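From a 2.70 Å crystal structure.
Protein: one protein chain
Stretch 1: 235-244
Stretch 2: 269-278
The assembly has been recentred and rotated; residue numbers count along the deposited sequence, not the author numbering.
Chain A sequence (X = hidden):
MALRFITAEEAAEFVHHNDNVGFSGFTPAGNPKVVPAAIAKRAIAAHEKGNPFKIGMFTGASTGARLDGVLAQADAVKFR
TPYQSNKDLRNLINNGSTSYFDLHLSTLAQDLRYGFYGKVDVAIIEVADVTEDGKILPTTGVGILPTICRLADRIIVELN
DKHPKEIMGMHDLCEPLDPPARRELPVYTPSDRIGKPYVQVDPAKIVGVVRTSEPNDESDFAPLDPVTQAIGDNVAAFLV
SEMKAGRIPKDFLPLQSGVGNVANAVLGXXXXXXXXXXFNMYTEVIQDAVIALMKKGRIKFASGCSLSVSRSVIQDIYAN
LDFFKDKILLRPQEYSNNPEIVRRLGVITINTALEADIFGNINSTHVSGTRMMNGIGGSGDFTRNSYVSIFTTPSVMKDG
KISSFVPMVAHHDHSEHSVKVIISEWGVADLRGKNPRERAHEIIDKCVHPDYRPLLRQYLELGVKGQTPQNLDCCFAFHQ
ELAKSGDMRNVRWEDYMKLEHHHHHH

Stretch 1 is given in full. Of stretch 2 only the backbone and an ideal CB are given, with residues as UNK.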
ATOM      1  N   VAL A 235      -3.071  10.135  21.669  1.00  6.39           N
ATOM      2  CA  VAL A 235      -2.994  10.523  20.269  1.00  6.39           C
ATOM      3  C   VAL A 235      -2.766  12.018  20.143  1.00  6.39           C
ATOM      4  O   VAL A 235      -1.843  12.455  19.467  1.00  6.39           O
ATOM      5  CB  VAL A 235      -4.283  10.165  19.514  1.00  6.39           C
ATOM      6  CG1 VAL A 235      -4.168  10.610  18.060  1.00  6.39           C
ATOM      7  CG2 VAL A 235      -4.536   8.669  19.595  1.00  6.58           C
ATOM      8  N   ALA A 236      -3.611  12.797  20.805  1.00  6.39           N
ATOM      9  CA  ALA A 236      -3.510  14.256  20.772  1.00  6.39           C
ATOM     10  C   ALA A 236      -2.187  14.788  21.339  1.00  6.39           C
ATOM     11  O   ALA A 236      -1.574  15.688  20.755  1.00  6.39           O
ATOM     12  CB  ALA A 236      -4.672  14.862  21.524  1.00  6.39           C
ATOM     13  N   ALA A 237      -1.747  14.241  22.471  1.00  6.39           N
ATOM     14  CA  ALA A 237      -0.490  14.683  23.071  1.00  6.70           C
ATOM     15  C   ALA A 237       0.725  14.314  22.206  1.00  6.72           C
ATOM     16  O   ALA A 237       1.713  15.046  22.152  1.00  6.39           O
ATOM     17  CB  ALA A 237      -0.342  14.081  24.454  1.00  6.71           C
ATOM     18  N   PHE A 238       0.657  13.171  21.541  1.00  6.39           N
ATOM     19  CA  PHE A 238       1.742  12.725  20.687  1.00  6.69           C
ATOM     20  C   PHE A 238       1.895  13.710  19.533  1.00  6.39           C
ATOM     21  O   PHE A 238       2.994  14.178  19.224  1.00  6.39           O
ATOM     22  CB  PHE A 238       1.425  11.331  20.144  1.00  6.79           C
ATOM     23  CG  PHE A 238       2.306  10.902  18.997  1.00  6.39           C
ATOM     24  CD1 PHE A 238       3.663  10.687  19.185  1.00  6.39           C
ATOM     25  CD2 PHE A 238       1.768  10.714  17.726  1.00  6.39           C
ATOM     26  CE1 PHE A 238       4.476  10.290  18.135  1.00  6.39           C
ATOM     27  CE2 PHE A 238       2.576  10.319  16.666  1.00  6.66           C
ATOM     28  CZ  PHE A 238       3.937  10.104  16.874  1.00  6.39           C
ATOM     29  N   LEU A 239       0.772  14.031  18.908  1.00  6.39           N
ATOM     30  CA  LEU A 239       0.764  14.950  17.789  1.00  6.39           C
ATOM     31  C   LEU A 239       1.331  16.330  18.130  1.00  6.39           C
ATOM     32  O   LEU A 239       2.177  16.838  17.386  1.00  7.23           O
ATOM     33  CB  LEU A 239      -0.655  15.048  17.217  1.00  6.39           C
ATOM     34  CG  LEU A 239      -0.945  14.187  15.968  1.00  6.75           C
ATOM     35  CD1 LEU A 239      -0.055  12.971  15.911  1.00  6.39           C
ATOM     36  CD2 LEU A 239      -2.409  13.789  15.950  1.00  6.71           C
ATOM     37  N   VAL A 240       0.905  16.942  19.237  1.00  6.39           N
ATOM     38  CA  VAL A 240       1.455  18.259  19.570  1.00  6.47           C
ATOM     39  C   VAL A 240       2.957  18.088  19.824  1.00  6.39           C
ATOM     40  O   VAL A 240       3.772  18.937  19.479  1.00  6.39           O
ATOM     41  CB  VAL A 240       0.805  18.897  20.846  1.00  6.39           C
ATOM     42  CG1 VAL A 240      -0.694  18.723  20.816  1.00  6.69           C
ATOM     43  CG2 VAL A 240       1.382  18.299  22.101  1.00  6.39           C
ATOM     44  N   SER A 241       3.311  16.955  20.408  1.00  6.39           N
ATOM     45  CA  SER A 241       4.688  16.667  20.736  1.00  6.39           C
ATOM     46  C   SER A 241       5.551  16.545  19.497  1.00  6.39           C
ATOM     47  O   SER A 241       6.733  16.917  19.504  1.00  6.39           O
ATOM     48  CB  SER A 241       4.738  15.385  21.548  1.00  6.39           C
ATOM     49  OG  SER A 241       6.067  14.949  21.693  1.00  6.73           O
ATOM     50  N   GLU A 242       4.957  16.021  18.428  1.00  7.10           N
ATOM     51  CA  GLU A 242       5.649  15.843  17.158  1.00  6.39           C
ATOM     52  C   GLU A 242       5.870  17.168  16.471  1.00  6.44           C
ATOM     53  O   GLU A 242       6.910  17.377  15.846  1.00  6.74           O
ATOM     54  CB  GLU A 242       4.842  14.920  16.243  1.00  6.83           C
ATOM     55  CG  GLU A 242       4.909  13.458  16.643  1.00  6.84           C
ATOM     56  CD  GLU A 242       6.336  12.953  16.699  1.00  7.25           C
ATOM     57  OE1 GLU A 242       6.967  12.818  15.625  1.00  9.45           O
ATOM     58  OE2 GLU A 242       6.829  12.707  17.820  1.00  6.98           O
HETATM   59  N   MSE A 243       4.893  18.065  16.581  1.00  7.49           N
HETATM   60  CA  MSE A 243       5.014  19.380  15.961  1.00  7.98           C
HETATM   61  C   MSE A 243       6.160  20.162  16.569  1.00  8.27           C
HETATM   62  O   MSE A 243       6.938  20.797  15.853  1.00  9.46           O
HETATM   63  CB  MSE A 243       3.730  20.185  16.121  1.00  9.04           C
HETATM   64  CG  MSE A 243       2.555  19.656  15.338  1.00 13.16           C
HETATM   65 SE   MSE A 243       1.121  20.934  15.336  1.00 21.36          SE
HETATM   66  CE  MSE A 243       0.268  20.525  16.995  1.00 18.28           C
ATOM     67  N   LYS A 244       6.272  20.119  17.893  1.00  8.39           N
ATOM     68  CA  LYS A 244       7.340  20.843  18.567  1.00  8.71           C
ATOM     69  C   LYS A 244       8.690  20.176  18.378  1.00  7.92           C
ATOM     70  O   LYS A 244       9.716  20.799  18.573  1.00  9.05           O
ATOM     71  CB  LYS A 244       7.030  20.993  20.054  1.00  9.98           C
ATOM     72  CG  LYS A 244       7.135  19.729  20.872  1.00 12.98           C
ATOM     73  CD  LYS A 244       6.683  19.982  22.318  1.00 15.23           C
ATOM     74  CE  LYS A 244       7.330  21.252  22.901  1.00 16.39           C
ATOM     75  NZ  LYS A 244       8.836  21.255  22.796  1.00 16.29           N
ATOM     76  N   UNK A 269     -10.192  14.835  22.223  1.00  6.39           N
ATOM     77  CA  UNK A 269      -8.901  15.190  22.797  1.00  6.39           C
ATOM     78  C   UNK A 269      -8.234  16.308  22.001  1.00  6.39           C
ATOM     79  O   UNK A 269      -7.733  17.270  22.568  1.00  6.39           O
ATOM     80  CB  UNK A 269      -7.988  13.963  22.850  1.00  6.39           C
ATOM     81  N   UNK A 270      -8.235  16.177  20.680  1.00  6.90           N
ATOM     82  CA  UNK A 270      -7.655  17.184  19.800  1.00  6.74           C
ATOM     83  C   UNK A 270      -8.313  18.539  20.056  1.00  6.71           C
ATOM     84  O   UNK A 270      -7.635  19.553  20.194  1.00  7.77           O
ATOM     85  CB  UNK A 270      -7.813  16.777  18.334  1.00  6.74           C
ATOM     86  N   UNK A 271      -9.642  18.544  20.112  1.00  6.39           N
ATOM     87  CA  UNK A 271     -10.368  19.771  20.358  1.00  6.54           C
ATOM     88  C   UNK A 271     -10.040  20.392  21.708  1.00  8.27           C
ATOM     89  O   UNK A 271     -10.018  21.619  21.844  1.00  7.52           O
ATOM     90  CB  UNK A 271     -11.872  19.507  20.263  1.00  6.54           C
ATOM     91  N   UNK A 272      -9.773  19.561  22.710  1.00  9.03           N
ATOM     92  CA  UNK A 272      -9.466  20.080  24.037  1.00 10.21           C
ATOM     93  C   UNK A 272      -7.991  20.400  24.290  1.00 10.18           C
ATOM     94  O   UNK A 272      -7.641  20.983  25.319  1.00 10.16           O
ATOM     95  CB  UNK A 272      -9.936  19.067  25.083  1.00 10.21           C
ATOM     96  N   UNK A 273      -7.117  20.026  23.365  1.00 10.34           N
ATOM     97  CA  UNK A 273      -5.706  20.326  23.533  1.00 10.13           C
ATOM     98  C   UNK A 273      -5.437  21.614  22.757  1.00 10.80           C
ATOM     99  O   UNK A 273      -5.402  21.616  21.527  1.00  9.84           O
ATOM    100  CB  UNK A 273      -4.819  19.176  23.053  1.00 10.13           C
ATOM    101  N   UNK A 274      -5.238  22.733  23.474  1.00 10.95           N
ATOM    102  CA  UNK A 274      -4.978  24.044  22.870  1.00 12.36           C
ATOM    103  C   UNK A 274      -3.754  24.095  21.970  1.00 11.80           C
ATOM    104  O   UNK A 274      -3.666  24.965  21.104  1.00 12.02           O
ATOM    105  CB  UNK A 274      -4.817  25.089  23.976  1.00 12.36           C
ATOM    106  N   UNK A 275      -2.812  23.174  22.173  1.00 11.85           N
ATOM    107  CA  UNK A 275      -1.609  23.127  21.351  1.00 11.67           C
ATOM    108  C   UNK A 275      -1.910  22.528  19.990  1.00 10.23           C
ATOM    109  O   UNK A 275      -1.041  22.497  19.115  1.00 11.11           O
ATOM    110  CB  UNK A 275      -0.510  22.324  22.050  1.00 11.67           C
ATOM    111  N   UNK A 276      -3.135  22.037  19.816  1.00  9.07           N
ATOM    112  CA  UNK A 276      -3.551  21.492  18.526  1.00  7.38           C
ATOM    113  C   UNK A 276      -4.279  22.640  17.837  1.00  6.39           C
ATOM    114  O   UNK A 276      -5.342  23.055  18.283  1.00  6.39           O
ATOM    115  CB  UNK A 276      -4.429  20.247  18.668  1.00  7.38           C
ATOM    116  N   UNK A 277      -3.697  23.192  16.759  1.00  6.39           N
ATOM    117  CA  UNK A 277      -4.333  24.306  16.044  1.00  6.80           C
ATOM    118  C   UNK A 277      -5.616  23.901  15.303  1.00  7.22           C
ATOM    119  O   UNK A 277      -5.793  22.732  14.956  1.00  7.58           O
ATOM    120  CB  UNK A 277      -3.340  24.904  15.045  1.00  6.80           C
ATOM    121  N   UNK A 278      -6.506  24.864  15.081  1.00  6.39           N
ATOM    122  CA  UNK A 278      -7.753  24.606  14.372  1.00  6.39           C
ATOM    123  C   UNK A 278      -7.348  23.797  13.150  1.00  6.39           C
ATOM    124  O   UNK A 278      -6.421  24.174  12.429  1.00  6.39           O
ATOM    125  CB  UNK A 278      -8.495  25.891  13.999  1.00  6.39           C
TER

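Stretch 1 is helical throughout, and its i to i+4 backbone hydrogen bonds, such as Val-240 N to Ala-236 O at 3.2 Å, tie up the N atoms of residues 239 to 244 and the O atoms of residues 235 to 240. What it offers is mainly apolar: Ala-236, Leu-239, Val-240 and the selenomethionine Met-243, all with CA-to-CB toward stretch 2.

Position 269 is helical (phi/psi -59/-46) and its CA-to-CB points toward stretch 1. The ideal CB already lies 3.7 Å from Ala-236 CB, so a small residue suits it. It is Ala-269, which packs methyl to methyl on Ala-236.

At position 270, also helical, CA-to-CB runs sideways, with the ideal CB 4.9 Å from Ala-236 CB. A longer apolar chain could turn back, and leucine, isoleucine or methionine are all plausible. Leu-270 (m, t) brings CD2 to 4.1 Å from Ala-236 CB and 4.2 Å from Leu-239 CD2.

Positions 271 and 272 have nothing of stretch 1 within 5.5 Å of their ideal CB atoms, so many residues would fit. They are Gly-271 and Asp-272, neither touching stretch 1.

Position 273 leaves helical angles (-96/107) and opens a type I turn closed by a hydrogen bond from the backbone N of 276 to the backbone O of 273. Its CB points toward stretch 1, 4.6 Å from Ala-236 CB and 4.7 Å from Val-240 CG1. At the first place of such a turn, Asn, Asp, Ser or Thr can accept from the backbone two residues on. Asn-273 does so, its side-chain oxygen accepting a hydrogen bond from the backbone N of 275; Asn-273 OD1 also lies 3.5 Å from Val-240 CG1, a packing contact.

Position 274, second in the turn, has phi -58 and a CB directed away, which suits proline among others; it is Pro-274.

Position 275 (-76/-6) points toward stretch 1, its ideal CB 3.8 Å from Val-240 CG1. Several polar or small residues could serve. Asp-275 rests its CB on that methyl, and its backbone O lies 3.2 Å from Met-243 CE.

Position 276 is extended (-96/112), with CB sideways but 4.6 Å from Val-240 CG1 and 5.0 Å from Met-243 CE. A branched or long aliphatic chain could reach the groove between them. Ile-276 (m, m) sends CD1 to Val-240 CG1 (3.4 Å), Met-243 CE (3.9 Å) and Leu-239 CB (4.2 Å).

At position 277 (-69/155) CB runs sideways, beyond 5.5 Å of stretch 1. The phi permits proline without requiring it. Pro-277 sets its CD 3.6 Å from Met-243 CE.

Position 278 is out of reach and little constrained; it is Ala-278.

Stretch 2 269-278: ALGDNPDIPA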
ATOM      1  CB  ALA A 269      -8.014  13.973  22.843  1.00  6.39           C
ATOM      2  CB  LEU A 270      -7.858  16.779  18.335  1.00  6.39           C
ATOM      3  CG  LEU A 270      -7.127  15.529  17.830  1.00  6.39           C
ATOM      4  CD1 LEU A 270      -7.722  15.113  16.490  1.00  6.39           C
ATOM      5  CD2 LEU A 270      -5.621  15.796  17.694  1.00  6.39           C
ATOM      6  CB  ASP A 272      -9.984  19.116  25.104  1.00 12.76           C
ATOM      7  CG  ASP A 272     -11.444  19.383  25.480  1.00 16.16           C
ATOM      8  OD1 ASP A 272     -11.969  18.661  26.357  1.00 17.46           O
ATOM      9  OD2 ASP A 272     -12.073  20.312  24.910  1.00 17.58           O
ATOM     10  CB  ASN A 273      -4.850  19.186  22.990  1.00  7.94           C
ATOM     11  CG  ASN A 273      -3.416  19.281  23.443  1.00  6.39           C
ATOM     12  OD1 ASN A 273      -2.755  20.294  23.233  1.00  6.39           O
ATOM     13  ND2 ASN A 273      -2.922  18.221  24.073  1.00  6.39           N
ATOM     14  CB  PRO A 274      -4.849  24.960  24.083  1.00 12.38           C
ATOM     15  CG  PRO A 274      -4.227  24.055  25.104  1.00 13.22           C
ATOM     16  CD  PRO A 274      -5.049  22.792  24.935  1.00 12.84           C
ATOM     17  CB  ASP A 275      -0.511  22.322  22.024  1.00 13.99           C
ATOM     18  CG  ASP A 275       0.153  23.079  23.143  1.00 16.77           C
ATOM     19  OD1 ASP A 275       0.442  24.277  22.943  1.00 16.34           O
ATOM     20  OD2 ASP A 275       0.394  22.476  24.210  1.00 18.20           O
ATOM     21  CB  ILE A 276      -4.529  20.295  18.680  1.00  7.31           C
ATOM     22  CG1 ILE A 276      -3.793  19.070  19.222  1.00  6.53           C
ATOM     23  CG2 ILE A 276      -5.153  19.953  17.334  1.00  6.39           C
ATOM     24  CD1 ILE A 276      -2.835  18.439  18.243  1.00  6.39           C
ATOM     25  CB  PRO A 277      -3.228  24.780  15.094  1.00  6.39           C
ATOM     26  CG  PRO A 277      -2.480  23.525  14.801  1.00  6.49           C
ATOM     27  CD  PRO A 277      -2.385  22.871  16.163  1.00  6.56           C
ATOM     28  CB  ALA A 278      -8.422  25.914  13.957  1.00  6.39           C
TER
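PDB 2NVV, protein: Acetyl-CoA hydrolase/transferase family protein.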